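Local coordinates for protein endoglucanase (Uncultured bacterium, PDB 3X17) that hydrolyses internal beta-1,4-glucosidic bonds of cellulose-type glucans, as a family 9 endoglucanase that carries an N-terminal Ig-like domain, at residues 21-26 against 113-118; 32-37 against 81-86; 51-56 against 63-68. One frame throughout, in Å; residues are numbered along the deposited sequence.

Contact 1: residues 21-26 against 113-118; sequences NQVGYH and GPVYRD
Asn21, Val23 and Tyr25 meet Gly113, Val115 and Tyr116 in a buried seam where the short edge strand 24-25 runs up against the start of helix 115-130. The backbone link is a single bond from Gly113 N to Tyr25 O (3.1 Å). Next to it, His26 CA points its hydrogen at Gly113 O (3.2 Å). Val115 supplies the apolar part: its CB lies 3.8 Å from Val23 CG1, the two side chains sliding past each other in opposite directions, while CG2 rests on the peptide between Gly24 and Tyr25, 3.7 Å from Tyr25 N. That same methyl sits above one face of the Tyr116 ring, offset to its rim. Here the Ig-like part, residues 21-26, meets the first helix of the family 9 catalytic part, an (alpha/alpha)6 barrel, so the contact lies where the two join.

Asn21 forms an Asx turn, its CG anti to the backbone N (chi1 -174°). OD1 is gripped by two amides: Val23 N arrives in the carbonyl plane, Gly24 N from 58° above it, each at 2.8 Å. ND2, bonded to Asp467 of helix 456-469, meets the Tyr116 hydroxyl tip to tip at 2.7 Å, amide and ring planes 75° apart. An alanine here would probably leave the amides of Val23 and Gly24 without their shared acceptor and take from Asp467 OD1 the Asn21 amide. The Tyr116 hydroxyl donates to a water at its ring edge, which in turn donates to Gly24 O. Pro114 centres an inverse gamma turn leading into the helix, and a second water accepts from Tyr116 N and makes a weak bond with His26 ND1.

Contact 2: residues 32-37 against 81-86; sequences QAVLAL and DTLYRA
Val34 and Arg85, Leu35 and Tyr84, and Ala36 and Leu83 stand opposite one another on two antiparallel strands of the Ig-like domain, 32-37 and 82-87. In the backbone, Ala33 and Ala86 exchange two bonds as a hydrogen-bonded pair, as do Leu35 and Tyr84, with Leu35 N to Tyr84 O at 2.8 Å; Leu37 N adds a nearly straight bond to Thr82 O. Between them, in the non-hydrogen-bonded pairs, CA hydrogens point at carbonyls, the shortest from Leu83 CA to Leu35 O (3.2 Å).

Apolar contacts line both faces. Leu35 and Tyr84 lie side by side and point the same way, CD2 of Leu35 3.8 Å from CD1 of the ring. Leu37 CD1 reaches the edge of that ring in its plane, 3.9 Å from Tyr84 CE1, and also touches Thr82 CG2 at 3.6 Å. This face continues onto Trp49, Pro51 and Leu53. On the other face, Leu83 CD2 drops onto Ala36 CB at 3.6 Å.

The polar contact is at the end near Gln32. Arg85 CG lies between the backbone N and the carbonyl carbon (chi1 73°), and the chain bends at chi3 (52°). The Arg85 side chain runs alongside Val34, whose CG2 is 3.8 Å from NH1. NH1 donates to Gln32 OE1 across a long 3.3 Å, the acceptor lying in the guanidinium plane; beside this bond a water accepts from Arg85 NH2 and donates to OE1.

The Leu35 and Tyr84 face is thus mainly apolar and aromatic, while that of Val34, Ala36, Leu83 and Arg85 mixes packing with the Arg85-Gln32 bond. Ties to the catalytic part fall at the two ends of the pairing: Gln32 NE2 bonds Asp467, and Asp81 bonds Tyr422 and forms a salt bridge with Arg527.

Contact 3: residues 51-56 against 63-68; sequences PTLQIV and VVWEGT
The beta hairpin of strands 52-57 and 63-74 carries a classic beta bulge, with Val64 and Trp65 both opposite Ile55. Ile55 O takes Val64 N in a nearly straight bond of 2.8 Å and Trp65 N in a weak, bent one, while Ile55 N donates to Trp65 O. Beyond the bulge the ladder is regular, with paired bonds between Leu53 and Gly67, the shorter from Leu53 N to Gly67 O at 2.7 Å.

Trp65 CG is anti to the backbone N (chi1 -172°), and the indole lies along its own strand. Its CB meets Ile55 CB at 3.9 Å, and CZ3 comes to 3.6 Å from Leu53 O; the Trp65 and Leu53 side chains cross at about a right angle. The ring occupies the place a CB on Gly67 would need, so the missing side chain makes room for it. Ile55 CG2 closes on Val64 CG1 at 3.7 Å.

On the opposite face Gln54 and Glu66 run side by side. Gln54 NE2 donates to Glu66 OE1 (3.1 Å), which it meets from above the carboxylate plane, 70° out of it. Val63 CG2 packs against the amide end, and Thr52 CG2 touches Glu66 CG at 3.7 Å.

Leu53 and Ile55 touch side chains of the adjacent strand 95-101, and Leu53 also packs on Ala33 and Ala86 of strands 32-37 and 82-87, a two-faced hairpin in keeping with the beta sandwich of Ig-like domains.

How the contacts relate
All three contacts reach the same sheet, and along the chain contact 3 is nested within contact 2 and contact 2 within contact 1. Contacts 1 and 2 are buried; contact 3, farthest from the centre of the chain, is only partly so. Contacts 2 and 3 are both antiparallel ladders, on neighbouring strands 82-87 and 63-74, and meet through Pro51 and Leu53 packing on Leu35, Tyr84, Ala33 and Ala86. Contact 1 joins strand to helix with one direct backbone bond, relying on valine packing and waters. It is tied to contact 2 by the weak Tyr25 OH to Gln32 O bond, and both use Asp467, whereas contact 3 has its Gln54-Glu66 bond within the hairpin.

Contact 1: residues 21-26 against 113-118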
loop_
_atom_site.group_PDB
_atom_site.type_symbol
_atom_site.label_atom_id
_atom_site.label_comp_id
_atom_site.label_asym_id
_atom_site.label_seq_id
_atom_site.Cartn_x
_atom_site.Cartn_y
_atom_site.Cartn_z
ATOM N N ASN A 21 -2.383 -13.757 -13.389
ATOM C CA ASN A 21 -1.807 -12.425 -13.223
ATOM C C ASN A 21 -1.793 -11.760 -14.581
ATOM O O ASN A 21 -1.115 -12.241 -15.509
ATOM C CB ASN A 21 -0.367 -12.537 -12.725
ATOM C CG ASN A 21 0.238 -11.192 -12.404
ATOM O OD1 ASN A 21 0.186 -10.268 -13.218
ATOM N ND2 ASN A 21 0.771 -11.054 -11.183
ATOM N N GLN A 22 -2.484 -10.632 -14.691
ATOM C CA GLN A 22 -2.691 -10.015 -15.987
ATOM C C GLN A 22 -1.485 -9.252 -16.491
ATOM O O GLN A 22 -1.466 -8.803 -17.632
ATOM C CB GLN A 22 -3.903 -9.100 -15.961
ATOM C CG GLN A 22 -5.233 -9.841 -16.068
ATOM C CD GLN A 22 -6.407 -8.970 -15.659
ATOM O OE1 GLN A 22 -6.451 -7.785 -16.001
ATOM N NE2 GLN A 22 -7.425 -9.587 -15.080
ATOM N N VAL A 23 -0.495 -9.055 -15.636
ATOM C CA VAL A 23 0.758 -8.530 -16.113
ATOM C C VAL A 23 1.630 -9.737 -16.474
ATOM O O VAL A 23 2.144 -9.833 -17.585
ATOM C CB VAL A 23 1.480 -7.664 -15.047
ATOM C CG1 VAL A 23 2.831 -7.180 -15.598
ATOM C CG2 VAL A 23 0.629 -6.464 -14.691
ATOM N N GLY A 24 1.778 -10.653 -15.525
ATOM C CA GLY A 24 2.424 -11.941 -15.809
ATOM C C GLY A 24 3.265 -12.465 -14.653
ATOM O O GLY A 24 2.866 -12.365 -13.485
ATOM N N TYR A 25 4.403 -13.075 -14.983
ATOM C CA TYR A 25 5.164 -13.868 -14.014
ATOM C C TYR A 25 6.647 -13.741 -14.291
ATOM O O TYR A 25 7.057 -13.705 -15.455
ATOM C CB TYR A 25 4.758 -15.347 -14.090
ATOM C CG TYR A 25 3.263 -15.598 -13.907
ATOM C CD1 TYR A 25 2.396 -15.522 -14.990
ATOM C CD2 TYR A 25 2.735 -15.948 -12.667
ATOM C CE1 TYR A 25 1.037 -15.710 -14.841
ATOM C CE2 TYR A 25 1.359 -16.181 -12.510
ATOM C CZ TYR A 25 0.523 -16.071 -13.612
ATOM O OH TYR A 25 -0.844 -16.261 -13.489
ATOM N N HIS A 26 7.445 -13.655 -13.230
ATOM C CA HIS A 26 8.892 -13.731 -13.367
ATOM C C HIS A 26 9.294 -15.189 -13.653
ATOM O O HIS A 26 8.656 -16.118 -13.160
ATOM C CB HIS A 26 9.571 -13.233 -12.091
ATOM C CG HIS A 26 11.068 -13.219 -12.170
ATOM N ND1 HIS A 26 11.784 -12.101 -12.542
ATOM C CD2 HIS A 26 11.982 -14.200 -11.973
ATOM C CE1 HIS A 26 13.075 -12.383 -12.538
ATOM N NE2 HIS A 26 13.224 -13.646 -12.181
ATOM N N GLY A 113 8.772 -12.837 -17.886
ATOM C CA GLY A 113 9.784 -11.794 -17.973
ATOM C C GLY A 113 9.918 -11.113 -16.617
ATOM O O GLY A 113 9.280 -11.533 -15.650
ATOM N N PRO A 114 10.739 -10.056 -16.539
ATOM C CA PRO A 114 10.948 -9.328 -15.281
ATOM C C PRO A 114 9.769 -8.378 -14.984
ATOM O O PRO A 114 9.925 -7.159 -14.936
ATOM C CB PRO A 114 12.239 -8.563 -15.541
ATOM C CG PRO A 114 12.190 -8.268 -17.038
ATOM C CD PRO A 114 11.521 -9.485 -17.658
ATOM N N VAL A 115 8.580 -8.945 -14.812
ATOM C CA VAL A 115 7.372 -8.143 -14.913
ATOM C C VAL A 115 7.195 -7.163 -13.746
ATOM O O VAL A 115 6.450 -6.198 -13.866
ATOM C CB VAL A 115 6.120 -9.024 -15.049
ATOM C CG1 VAL A 115 6.222 -9.872 -16.328
ATOM C CG2 VAL A 115 5.946 -9.915 -13.806
ATOM N N TYR A 116 7.856 -7.412 -12.620
ATOM C CA TYR A 116 7.596 -6.585 -11.456
ATOM C C TYR A 116 8.459 -5.346 -11.459
ATOM O O TYR A 116 8.276 -4.479 -10.620
ATOM C CB TYR A 116 7.715 -7.365 -10.151
ATOM C CG TYR A 116 6.504 -8.239 -9.954
ATOM C CD1 TYR A 116 5.253 -7.663 -9.805
ATOM C CD2 TYR A 116 6.578 -9.633 -10.135
ATOM C CE1 TYR A 116 4.094 -8.438 -9.790
ATOM C CE2 TYR A 116 5.436 -10.430 -10.024
ATOM C CZ TYR A 116 4.189 -9.811 -9.895
ATOM O OH TYR A 116 3.042 -10.554 -9.794
ATOM N N ARG A 117 9.338 -5.234 -12.456
ATOM C CA ARG A 117 10.048 -3.984 -12.677
ATOM C C ARG A 117 9.092 -2.912 -13.181
ATOM O O ARG A 117 9.160 -1.769 -12.756
ATOM C CB ARG A 117 11.212 -4.177 -13.660
ATOM C CG ARG A 117 12.462 -4.742 -12.988
ATOM C CD ARG A 117 13.618 -4.939 -13.969
ATOM N NE ARG A 117 14.662 -5.771 -13.373
ATOM C CZ ARG A 117 15.524 -6.510 -14.065
ATOM N NH1 ARG A 117 15.482 -6.528 -15.399
ATOM N NH2 ARG A 117 16.422 -7.247 -13.416
ATOM N N ASP A 118 8.217 -3.287 -14.103
ATOM C CA ASP A 118 7.230 -2.366 -14.631
ATOM C C ASP A 118 6.115 -2.098 -13.627
ATOM O O ASP A 118 5.589 -0.997 -13.586
ATOM C CB ASP A 118 6.639 -2.901 -15.938
ATOM C CG ASP A 118 7.696 -3.088 -17.010
ATOM O OD1 ASP A 118 8.469 -2.135 -17.262
ATOM O OD2 ASP A 118 7.863 -4.233 -17.453
HETATM O O HOH W 1 3.225 -13.113 -10.726
HETATM O O HOH W 2 10.541 -8.961 -11.948
#

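Contact 2: residues 32-37 against 81-86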
loop_
_atom_site.group_PDB
_atom_site.type_symbol
_atom_site.label_atom_id
_atom_site.label_comp_id
_atom_site.label_asym_id
_atom_site.label_seq_id
_atom_site.Cartn_x
_atom_site.Cartn_y
_atom_site.Cartn_z
ATOM N N GLN A 32 0.666 -19.545 -11.061
ATOM C CA GLN A 32 -0.668 -20.138 -10.899
ATOM C C GLN A 32 -1.627 -19.731 -12.021
ATOM O O GLN A 32 -1.520 -18.634 -12.571
ATOM C CB GLN A 32 -1.260 -19.763 -9.542
ATOM C CG GLN A 32 -1.401 -18.239 -9.306
ATOM C CD GLN A 32 -1.993 -17.924 -7.931
ATOM O OE1 GLN A 32 -2.974 -18.550 -7.508
ATOM N NE2 GLN A 32 -1.410 -16.934 -7.234
ATOM N N ALA A 33 -2.553 -20.623 -12.366
ATOM C CA ALA A 33 -3.761 -20.236 -13.087
ATOM C C ALA A 33 -4.950 -20.926 -12.441
ATOM O O ALA A 33 -4.842 -22.039 -11.907
ATOM C CB ALA A 33 -3.665 -20.616 -14.582
ATOM N N VAL A 34 -6.047 -20.204 -12.340
ATOM C CA VAL A 34 -7.137 -20.667 -11.510
ATOM C C VAL A 34 -8.342 -20.709 -12.408
ATOM O O VAL A 34 -8.641 -19.729 -13.097
ATOM C CB VAL A 34 -7.376 -19.748 -10.297
ATOM C CG1 VAL A 34 -8.669 -20.103 -9.576
ATOM C CG2 VAL A 34 -6.196 -19.812 -9.338
ATOM N N LEU A 35 -8.943 -21.894 -12.490
ATOM C CA LEU A 35 -10.184 -22.103 -13.212
ATOM C C LEU A 35 -11.339 -21.978 -12.224
ATOM O O LEU A 35 -11.463 -22.773 -11.305
ATOM C CB LEU A 35 -10.196 -23.507 -13.837
ATOM C CG LEU A 35 -11.520 -23.871 -14.538
ATOM C CD1 LEU A 35 -11.686 -23.037 -15.813
ATOM C CD2 LEU A 35 -11.580 -25.371 -14.868
ATOM N N ALA A 36 -12.148 -20.942 -12.373
ATOM C CA ALA A 36 -13.269 -20.765 -11.462
ATOM C C ALA A 36 -14.545 -21.076 -12.208
ATOM O O ALA A 36 -14.814 -20.477 -13.239
ATOM C CB ALA A 36 -13.304 -19.343 -10.898
ATOM N N LEU A 37 -15.338 -21.993 -11.662
ATOM C CA LEU A 37 -16.645 -22.322 -12.236
ATOM C C LEU A 37 -17.713 -21.296 -11.877
ATOM O O LEU A 37 -17.814 -20.856 -10.725
ATOM C CB LEU A 37 -17.102 -23.710 -11.785
ATOM C CG LEU A 37 -16.269 -24.884 -12.277
ATOM C CD1 LEU A 37 -16.838 -26.209 -11.751
ATOM C CD2 LEU A 37 -16.210 -24.867 -13.799
ATOM N N ASP A 81 -16.612 -20.067 -4.616
ATOM C CA ASP A 81 -16.415 -20.661 -5.943
ATOM C C ASP A 81 -15.927 -22.108 -5.904
ATOM O O ASP A 81 -15.328 -22.564 -4.922
ATOM C CB ASP A 81 -15.469 -19.834 -6.822
ATOM C CG ASP A 81 -15.990 -18.434 -7.098
ATOM O OD1 ASP A 81 -17.156 -18.145 -6.739
ATOM O OD2 ASP A 81 -15.219 -17.633 -7.685
ATOM N N THR A 82 -16.153 -22.808 -7.008
ATOM C CA THR A 82 -15.472 -24.048 -7.276
ATOM C C THR A 82 -14.251 -23.767 -8.131
ATOM O O THR A 82 -14.379 -23.240 -9.249
ATOM C CB THR A 82 -16.417 -25.028 -8.013
ATOM O OG1 THR A 82 -17.496 -25.361 -7.138
ATOM C CG2 THR A 82 -15.673 -26.317 -8.383
ATOM N N LEU A 83 -13.074 -24.084 -7.587
ATOM C CA LEU A 83 -11.805 -23.845 -8.279
ATOM C C LEU A 83 -11.094 -25.136 -8.692
ATOM O O LEU A 83 -11.016 -26.099 -7.924
ATOM C CB LEU A 83 -10.859 -22.977 -7.426
ATOM C CG LEU A 83 -11.537 -21.771 -6.750
ATOM C CD1 LEU A 83 -10.533 -20.966 -5.913
ATOM C CD2 LEU A 83 -12.169 -20.880 -7.838
ATOM N N TYR A 84 -10.484 -25.092 -9.868
ATOM C CA TYR A 84 -9.366 -25.958 -10.191
ATOM C C TYR A 84 -8.138 -25.087 -10.377
ATOM O O TYR A 84 -8.265 -23.905 -10.657
ATOM C CB TYR A 84 -9.658 -26.739 -11.473
ATOM C CG TYR A 84 -10.910 -27.598 -11.380
ATOM C CD1 TYR A 84 -12.179 -27.028 -11.457
ATOM C CD2 TYR A 84 -10.824 -28.979 -11.216
ATOM C CE1 TYR A 84 -13.331 -27.819 -11.382
ATOM C CE2 TYR A 84 -11.976 -29.779 -11.169
ATOM C CZ TYR A 84 -13.220 -29.188 -11.225
ATOM O OH TYR A 84 -14.361 -29.961 -11.101
ATOM N N ARG A 85 -6.948 -25.672 -10.262
ATOM C CA ARG A 85 -5.718 -24.906 -10.407
ATOM C C ARG A 85 -4.578 -25.665 -11.047
ATOM O O ARG A 85 -4.485 -26.897 -10.937
ATOM C CB ARG A 85 -5.287 -24.305 -9.062
ATOM C CG ARG A 85 -4.718 -25.287 -8.064
ATOM C CD ARG A 85 -4.086 -24.547 -6.887
ATOM N NE ARG A 85 -5.019 -23.570 -6.322
ATOM C CZ ARG A 85 -4.880 -22.243 -6.396
ATOM N NH1 ARG A 85 -3.803 -21.679 -6.978
ATOM N NH2 ARG A 85 -5.836 -21.476 -5.883
ATOM N N ALA A 86 -3.739 -24.925 -11.765
ATOM C CA ALA A 86 -2.477 -25.441 -12.279
ATOM C C ALA A 86 -1.311 -24.582 -11.792
ATOM O O ALA A 86 -1.474 -23.414 -11.407
ATOM C CB ALA A 86 -2.484 -25.467 -13.790
HETATM O O HOH W 3 -4.942 -18.592 -5.928
#

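Contact 3: residues 51-56 against 63-68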
loop_
_atom_site.group_PDB
_atom_site.type_symbol
_atom_site.label_atom_id
_atom_site.label_comp_id
_atom_site.label_asym_id
_atom_site.label_seq_id
_atom_site.Cartn_x
_atom_site.Cartn_y
_atom_site.Cartn_z
ATOM N N PRO A 51 -9.990 -30.916 -15.861
ATOM C CA PRO A 51 -9.763 -29.905 -16.880
ATOM C C PRO A 51 -8.325 -29.935 -17.339
ATOM O O PRO A 51 -7.435 -30.135 -16.525
ATOM C CB PRO A 51 -10.034 -28.596 -16.135
ATOM C CG PRO A 51 -10.915 -28.987 -15.008
ATOM C CD PRO A 51 -10.442 -30.337 -14.590
ATOM N N THR A 52 -8.094 -29.768 -18.635
ATOM C CA THR A 52 -6.725 -29.613 -19.131
ATOM C C THR A 52 -6.400 -28.167 -19.492
ATOM O O THR A 52 -7.141 -27.519 -20.226
ATOM C CB THR A 52 -6.442 -30.531 -20.335
ATOM O OG1 THR A 52 -6.486 -31.892 -19.902
ATOM C CG2 THR A 52 -5.074 -30.249 -20.921
ATOM N N LEU A 53 -5.275 -27.677 -18.984
ATOM C CA LEU A 53 -4.806 -26.335 -19.346
ATOM C C LEU A 53 -3.640 -26.378 -20.313
ATOM O O LEU A 53 -2.679 -27.135 -20.121
ATOM C CB LEU A 53 -4.407 -25.553 -18.096
ATOM C CG LEU A 53 -3.854 -24.129 -18.285
ATOM C CD1 LEU A 53 -4.979 -23.136 -18.596
ATOM C CD2 LEU A 53 -3.154 -23.705 -17.007
ATOM N N GLN A 54 -3.690 -25.515 -21.317
ATOM C CA GLN A 54 -2.520 -25.227 -22.102
ATOM C C GLN A 54 -2.089 -23.781 -21.880
ATOM O O GLN A 54 -2.920 -22.913 -21.609
ATOM C CB GLN A 54 -2.800 -25.474 -23.587
ATOM C CG GLN A 54 -3.427 -26.815 -23.877
ATOM C CD GLN A 54 -3.880 -26.915 -25.318
ATOM O OE1 GLN A 54 -4.538 -26.012 -25.831
ATOM N NE2 GLN A 54 -3.495 -27.995 -25.990
ATOM N N ILE A 55 -0.784 -23.543 -21.952
ATOM C CA ILE A 55 -0.263 -22.205 -22.170
ATOM C C ILE A 55 0.216 -22.132 -23.602
ATOM O O ILE A 55 0.884 -23.039 -24.086
ATOM C CB ILE A 55 0.940 -21.886 -21.276
ATOM C CG1 ILE A 55 0.642 -22.108 -19.780
ATOM C CG2 ILE A 55 1.567 -20.528 -21.666
ATOM C CD1 ILE A 55 -0.659 -21.511 -19.264
ATOM N N VAL A 56 -0.043 -21.004 -24.243
ATOM C CA VAL A 56 0.052 -20.901 -25.688
ATOM C C VAL A 56 0.760 -19.583 -26.053
ATOM O O VAL A 56 0.444 -18.539 -25.500
ATOM C CB VAL A 56 -1.365 -20.910 -26.284
ATOM C CG1 VAL A 56 -1.320 -20.517 -27.710
ATOM C CG2 VAL A 56 -2.000 -22.286 -26.125
ATOM N N VAL A 63 1.179 -24.369 -28.545
ATOM C CA VAL A 63 1.201 -24.868 -27.173
ATOM C C VAL A 63 2.609 -25.029 -26.600
ATOM O O VAL A 63 3.477 -25.663 -27.200
ATOM C CB VAL A 63 0.446 -26.179 -27.033
ATOM C CG1 VAL A 63 0.367 -26.575 -25.558
ATOM C CG2 VAL A 63 -0.947 -26.054 -27.658
ATOM N N VAL A 64 2.848 -24.411 -25.449
ATOM C CA VAL A 64 4.186 -24.420 -24.883
ATOM C C VAL A 64 4.197 -25.131 -23.531
ATOM O O VAL A 64 5.249 -25.499 -23.007
ATOM C CB VAL A 64 4.796 -22.990 -24.853
ATOM C CG1 VAL A 64 4.230 -22.164 -23.706
ATOM C CG2 VAL A 64 6.306 -23.041 -24.811
ATOM N N TRP A 65 3.002 -25.442 -23.045
ATOM C CA TRP A 65 2.835 -26.087 -21.754
ATOM C C TRP A 65 1.426 -26.668 -21.720
ATOM O O TRP A 65 0.475 -26.044 -22.172
ATOM C CB TRP A 65 3.055 -25.065 -20.611
ATOM C CG TRP A 65 3.088 -25.649 -19.216
ATOM C CD1 TRP A 65 4.194 -25.840 -18.437
ATOM C CD2 TRP A 65 1.963 -26.042 -18.411
ATOM N NE1 TRP A 65 3.833 -26.354 -17.211
ATOM C CE2 TRP A 65 2.475 -26.503 -17.172
ATOM C CE3 TRP A 65 0.578 -25.999 -18.595
ATOM C CZ2 TRP A 65 1.650 -26.938 -16.127
ATOM C CZ3 TRP A 65 -0.243 -26.464 -17.574
ATOM C CH2 TRP A 65 0.297 -26.936 -16.352
ATOM N N GLU A 66 1.289 -27.881 -21.208
ATOM C CA GLU A 66 -0.016 -28.480 -21.126
ATOM C C GLU A 66 -0.040 -29.301 -19.864
ATOM O O GLU A 66 0.949 -29.927 -19.529
ATOM C CB GLU A 66 -0.268 -29.369 -22.354
ATOM C CG GLU A 66 -1.660 -29.957 -22.433
ATOM C CD GLU A 66 -1.943 -30.615 -23.794
ATOM O OE1 GLU A 66 -1.471 -30.096 -24.827
ATOM O OE2 GLU A 66 -2.616 -31.667 -23.823
ATOM N N GLY A 67 -1.151 -29.274 -19.146
ATOM C CA GLY A 67 -1.206 -29.880 -17.823
ATOM C C GLY A 67 -2.640 -30.053 -17.395
ATOM O O GLY A 67 -3.513 -29.256 -17.744
ATOM N N THR A 68 -2.892 -31.169 -16.730
ATOM C CA THR A 68 -4.147 -31.440 -16.076
ATOM C C THR A 68 -4.277 -30.563 -14.815
ATOM O O THR A 68 -3.297 -30.371 -14.081
ATOM C CB THR A 68 -4.248 -32.960 -15.720
ATOM O OG1 THR A 68 -5.556 -33.253 -15.233
ATOM C CG2 THR A 68 -3.225 -33.350 -14.647
#